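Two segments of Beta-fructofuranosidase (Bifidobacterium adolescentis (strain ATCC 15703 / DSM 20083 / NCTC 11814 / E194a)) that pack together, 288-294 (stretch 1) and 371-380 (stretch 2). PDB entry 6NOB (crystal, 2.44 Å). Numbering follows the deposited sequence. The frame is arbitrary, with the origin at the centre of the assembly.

Stretch 1 288-294: MVTATNL
Stretch 2 371-380: ARTYECPDLF

Residues 288-294 form an extended strand, with phi from -157° to -98°, that continues beyond the stretch at both ends. The second stretch approaches as a loop, runs through a short strand segment at Tyr374 and Glu375, turns a corner at Cys376 (phi/psi 53/69°) and enters a second strand, on a different sheet or face, that includes Pro377-Phe380. This last strand runs at 150° to the first, nearly antiparallel, with the axes 6.4 Å apart at closest approach. The register sets Ala291 CA 4.8 Å from Tyr374 CA and Asn293 CA 5.2 Å from Thr373 CA. The two stretches bury 429 Å² in all.

Apolar packing follows from strand alternation: the CA-to-CB bonds of Val289, Ala291 and Asn293 point toward the second stretch, whereas those of Met288, Thr290 and Thr292 point away. Val289 (chi1 m) places CG1 3.6 Å from Leu379 CB and CG2 4.0 Å from Pro377 CB; Leu379 is t, p. Ala291 fits into the bend of the second stretch, its CB 3.5 Å from Tyr374 CB, 3.6 Å from Pro377 CD and 3.3 Å from Tyr374 O. The Ala291 methyl lies against the backbone there, its CB also 3.8 Å from Glu375 N. Tyr374 (chi1 -91°, between wells; chi2 -56°) starts toward the first strand, but its end leads away.

Polar contacts gather around Thr373 (chi1 t, phi/psi -170/171°). Its OG1 lies 3.4 Å from Asn293 OD1, a weak hydrogen bond whose proton has another acceptor within reach; Thr292 O lies 3.1 Å from Thr373 OG1. Asn293 has chi1 p and chi2 -93°, with its CB 3.7 Å from Arg372 O.

One water bridges the stretches. It donates to Tyr374 O at 2.8 Å and, weakly, to Ala291 O at 2.8 Å, and it also hydrogen-bonds Thr373 OG1 at 2.8 Å. Both carbonyl oxygens are acceptors, and the water supplies the protons that link them.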

ATOM      1  N   MET A 288     -13.304   3.691  15.202  1.00 32.79           N
ATOM      2  CA  MET A 288     -12.707   2.696  14.320  1.00 30.34           C
ATOM      3  C   MET A 288     -13.678   2.403  13.186  1.00 36.91           C
ATOM      4  O   MET A 288     -14.840   2.056  13.434  1.00 35.21           O
ATOM      5  CB  MET A 288     -12.378   1.410  15.095  1.00 30.89           C
ATOM      6  CG  MET A 288     -12.003   0.204  14.231  1.00 34.43           C
ATOM      7  SD  MET A 288     -12.114  -1.380  15.108  1.00 34.27           S
ATOM      8  CE  MET A 288     -10.867  -1.194  16.382  1.00 32.71           C
ATOM      9  N   VAL A 289     -13.215   2.550  11.949  1.00 31.20           N
ATOM     10  CA  VAL A 289     -13.978   2.123  10.782  1.00 35.01           C
ATOM     11  C   VAL A 289     -13.446   0.773  10.331  1.00 38.17           C
ATOM     12  O   VAL A 289     -12.239   0.504  10.406  1.00 37.03           O
ATOM     13  CB  VAL A 289     -13.913   3.154   9.637  1.00 34.78           C
ATOM     14  CG1 VAL A 289     -14.650   4.420  10.025  1.00 43.75           C
ATOM     15  CG2 VAL A 289     -12.473   3.464   9.269  1.00 28.84           C
ATOM     16  N   THR A 290     -14.350  -0.090   9.882  1.00 34.81           N
ATOM     17  CA  THR A 290     -13.992  -1.381   9.323  1.00 31.67           C
ATOM     18  C   THR A 290     -14.720  -1.550   7.997  1.00 38.11           C
ATOM     19  O   THR A 290     -15.776  -0.955   7.765  1.00 39.12           O
ATOM     20  CB  THR A 290     -14.335  -2.535  10.281  1.00 32.20           C
ATOM     21  OG1 THR A 290     -15.571  -2.258  10.950  1.00 34.43           O
ATOM     22  CG2 THR A 290     -13.242  -2.704  11.322  1.00 30.57           C
ATOM     23  N   ALA A 291     -14.136  -2.360   7.121  1.00 35.81           N
ATOM     24  CA  ALA A 291     -14.663  -2.582   5.782  1.00 34.06           C
ATOM     25  C   ALA A 291     -15.471  -3.876   5.762  1.00 36.96           C
ATOM     26  O   ALA A 291     -14.946  -4.943   6.093  1.00 39.23           O
ATOM     27  CB  ALA A 291     -13.529  -2.640   4.761  1.00 35.92           C
ATOM     28  N   THR A 292     -16.739  -3.777   5.374  1.00 34.40           N
ATOM     29  CA  THR A 292     -17.607  -4.945   5.258  1.00 36.86           C
ATOM     30  C   THR A 292     -18.742  -4.614   4.291  1.00 37.12           C
ATOM     31  O   THR A 292     -18.678  -3.636   3.540  1.00 42.15           O
ATOM     32  CB  THR A 292     -18.140  -5.377   6.627  1.00 34.09           C
ATOM     33  OG1 THR A 292     -18.856  -6.611   6.490  1.00 35.73           O
ATOM     34  CG2 THR A 292     -19.071  -4.321   7.202  1.00 28.70           C
ATOM     35  N   ASN A 293     -19.780  -5.449   4.302  1.00 38.97           N
ATOM     36  CA  ASN A 293     -21.007  -5.194   3.562  1.00 38.56           C
ATOM     37  C   ASN A 293     -22.188  -5.522   4.463  1.00 34.32           C
ATOM     38  O   ASN A 293     -22.081  -6.346   5.374  1.00 32.94           O
ATOM     39  CB  ASN A 293     -21.076  -6.014   2.260  1.00 39.61           C
ATOM     40  CG  ASN A 293     -20.799  -7.494   2.483  1.00 43.76           C
ATOM     41  OD1 ASN A 293     -19.661  -7.950   2.365  1.00 45.71           O
ATOM     42  ND2 ASN A 293     -21.844  -8.250   2.802  1.00 33.21           N
ATOM     43  N   LEU A 294     -23.315  -4.867   4.209  1.00 35.17           N
ATOM     44  CA  LEU A 294     -24.504  -5.059   5.022  1.00 35.65           C
ATOM     45  C   LEU A 294     -25.705  -5.319   4.131  1.00 42.61           C
ATOM     46  O   LEU A 294     -25.716  -4.918   2.962  1.00 45.68           O
ATOM     47  CB  LEU A 294     -24.767  -3.834   5.913  1.00 34.11           C
ATOM     48  CG  LEU A 294     -23.764  -3.619   7.053  1.00 38.66           C
ATOM     49  CD1 LEU A 294     -24.001  -2.288   7.757  1.00 32.79           C
ATOM     50  CD2 LEU A 294     -23.824  -4.773   8.044  1.00 41.91           C
ATOM     51  N   ALA A 371     -20.720  -3.390  -6.083  1.00 36.58           N
ATOM     52  CA  ALA A 371     -19.413  -3.804  -5.593  1.00 32.83           C
ATOM     53  C   ALA A 371     -19.581  -4.780  -4.434  1.00 31.14           C
ATOM     54  O   ALA A 371     -20.531  -4.687  -3.651  1.00 35.15           O
ATOM     55  CB  ALA A 371     -18.590  -2.591  -5.153  1.00 29.08           C
ATOM     56  N   ARG A 372     -18.649  -5.731  -4.334  1.00 29.33           N
ATOM     57  CA  ARG A 372     -18.782  -6.793  -3.339  1.00 34.26           C
ATOM     58  C   ARG A 372     -18.728  -6.236  -1.923  1.00 36.83           C
ATOM     59  O   ARG A 372     -19.613  -6.510  -1.102  1.00 43.02           O
ATOM     60  CB  ARG A 372     -17.691  -7.846  -3.527  1.00 35.77           C
ATOM     61  CG  ARG A 372     -17.716  -8.907  -2.434  1.00 36.75           C
ATOM     62  CD  ARG A 372     -16.434  -9.710  -2.377  1.00 33.18           C
ATOM     63  NE  ARG A 372     -16.477 -10.701  -1.306  1.00 33.56           N
ATOM     64  CZ  ARG A 372     -16.872 -11.958  -1.473  1.00 41.01           C
ATOM     65  NH1 ARG A 372     -17.254 -12.376  -2.672  1.00 28.65           N
ATOM     66  NH2 ARG A 372     -16.883 -12.795  -0.445  1.00 37.64           N
ATOM     67  N   THR A 373     -17.695  -5.458  -1.616  1.00 34.95           N
ATOM     68  CA  THR A 373     -17.446  -5.006  -0.254  1.00 31.20           C
ATOM     69  C   THR A 373     -16.355  -3.946  -0.295  1.00 35.77           C
ATOM     70  O   THR A 373     -15.724  -3.713  -1.330  1.00 39.77           O
ATOM     71  CB  THR A 373     -17.046  -6.176   0.655  1.00 31.80           C
ATOM     72  OG1 THR A 373     -17.060  -5.756   2.025  1.00 34.06           O
ATOM     73  CG2 THR A 373     -15.657  -6.686   0.296  1.00 29.77           C
ATOM     74  N   TYR A 374     -16.149  -3.298   0.847  1.00 37.94           N
ATOM     75  CA  TYR A 374     -15.081  -2.324   0.991  1.00 34.56           C
ATOM     76  C   TYR A 374     -13.763  -3.019   1.315  1.00 33.41           C
ATOM     77  O   TYR A 374     -13.730  -4.148   1.811  1.00 37.67           O
ATOM     78  CB  TYR A 374     -15.405  -1.322   2.100  1.00 28.80           C
ATOM     79  CG  TYR A 374     -16.130  -0.075   1.655  1.00 32.43           C
ATOM     80  CD1 TYR A 374     -15.610   0.743   0.658  1.00 33.58           C
ATOM     81  CD2 TYR A 374     -17.328   0.298   2.251  1.00 31.73           C
ATOM     82  CE1 TYR A 374     -16.274   1.891   0.261  1.00 35.30           C
ATOM     83  CE2 TYR A 374     -17.997   1.444   1.861  1.00 31.14           C
ATOM     84  CZ  TYR A 374     -17.464   2.238   0.868  1.00 32.11           C
ATOM     85  OH  TYR A 374     -18.131   3.377   0.480  1.00 35.25           O
ATOM     86  N   GLU A 375     -12.669  -2.320   1.031  1.00 30.87           N
ATOM     87  CA  GLU A 375     -11.348  -2.699   1.504  1.00 34.34           C
ATOM     88  C   GLU A 375     -10.596  -1.434   1.897  1.00 36.98           C
ATOM     89  O   GLU A 375     -10.736  -0.395   1.248  1.00 33.90           O
ATOM     90  CB  GLU A 375     -10.564  -3.486   0.442  1.00 40.19           C
ATOM     91  CG  GLU A 375     -10.933  -4.965   0.385  1.00 45.94           C
ATOM     92  CD  GLU A 375      -9.933  -5.803  -0.391  1.00 49.85           C
ATOM     93  OE1 GLU A 375      -9.521  -5.378  -1.490  1.00 52.33           O
ATOM     94  OE2 GLU A 375      -9.562  -6.891   0.101  1.00 51.21           O
ATOM     95  N   CYS A 376      -9.822  -1.528   2.980  1.00 33.99           N
ATOM     96  CA  CYS A 376      -8.953  -0.464   3.472  1.00 37.70           C
ATOM     97  C   CYS A 376      -9.697   0.855   3.658  1.00 40.11           C
ATOM     98  O   CYS A 376      -9.446   1.820   2.926  1.00 35.31           O
ATOM     99  CB  CYS A 376      -7.767  -0.274   2.523  1.00 42.35           C
ATOM    100  SG  CYS A 376      -6.765  -1.775   2.317  1.00 45.27           S
ATOM    101  N   PRO A 377     -10.604   0.942   4.627  1.00 38.39           N
ATOM    102  CA  PRO A 377     -11.323   2.194   4.864  1.00 30.39           C
ATOM    103  C   PRO A 377     -10.487   3.165   5.687  1.00 36.73           C
ATOM    104  O   PRO A 377      -9.450   2.818   6.255  1.00 40.96           O
ATOM    105  CB  PRO A 377     -12.558   1.737   5.639  1.00 30.68           C
ATOM    106  CG  PRO A 377     -12.052   0.580   6.441  1.00 38.18           C
ATOM    107  CD  PRO A 377     -11.024  -0.112   5.567  1.00 40.86           C
ATOM    108  N   ASP A 378     -10.970   4.401   5.746  1.00 36.86           N
ATOM    109  CA  ASP A 378     -10.328   5.443   6.532  1.00 34.09           C
ATOM    110  C   ASP A 378     -11.344   6.550   6.761  1.00 35.02           C
ATOM    111  O   ASP A 378     -12.142   6.860   5.872  1.00 35.48           O
ATOM    112  CB  ASP A 378      -9.078   5.992   5.832  1.00 34.75           C
ATOM    113  CG  ASP A 378      -8.068   6.576   6.808  1.00 39.16           C
ATOM    114  OD1 ASP A 378      -8.454   6.874   7.959  1.00 41.04           O
ATOM    115  OD2 ASP A 378      -6.888   6.735   6.426  1.00 37.12           O
ATOM    116  N   LEU A 379     -11.319   7.125   7.959  1.00 35.41           N
ATOM    117  CA  LEU A 379     -12.230   8.204   8.325  1.00 33.03           C
ATOM    118  C   LEU A 379     -11.441   9.232   9.115  1.00 38.33           C
ATOM    119  O   LEU A 379     -10.872   8.909  10.161  1.00 39.62           O
ATOM    120  CB  LEU A 379     -13.414   7.681   9.145  1.00 30.75           C
ATOM    121  CG  LEU A 379     -14.533   8.677   9.451  1.00 33.10           C
ATOM    122  CD1 LEU A 379     -15.283   9.054   8.180  1.00 36.61           C
ATOM    123  CD2 LEU A 379     -15.479   8.100  10.488  1.00 27.17           C
ATOM    124  N   PHE A 380     -11.393  10.461   8.608  1.00 36.33           N
ATOM    125  CA  PHE A 380     -10.623  11.515   9.247  1.00 32.66           C
ATOM    126  C   PHE A 380     -11.247  12.856   8.893  1.00 39.63           C
ATOM    127  O   PHE A 380     -12.176  12.940   8.086  1.00 40.69           O
ATOM    128  CB  PHE A 380      -9.152  11.464   8.821  1.00 29.20           C
ATOM    129  CG  PHE A 380      -8.955  11.500   7.331  1.00 28.57           C
ATOM    130  CD1 PHE A 380      -8.831  12.708   6.663  1.00 31.90           C
ATOM    131  CD2 PHE A 380      -8.902  10.324   6.598  1.00 32.12           C
ATOM    132  CE1 PHE A 380      -8.657  12.743   5.289  1.00 38.47           C
ATOM    133  CE2 PHE A 380      -8.726  10.352   5.224  1.00 30.74           C
ATOM    134  CZ  PHE A 380      -8.604  11.562   4.569  1.00 34.12           C
TER
HETATM  135  O   HOH W   1     -14.727  -6.119   3.594  1.00 30.75           O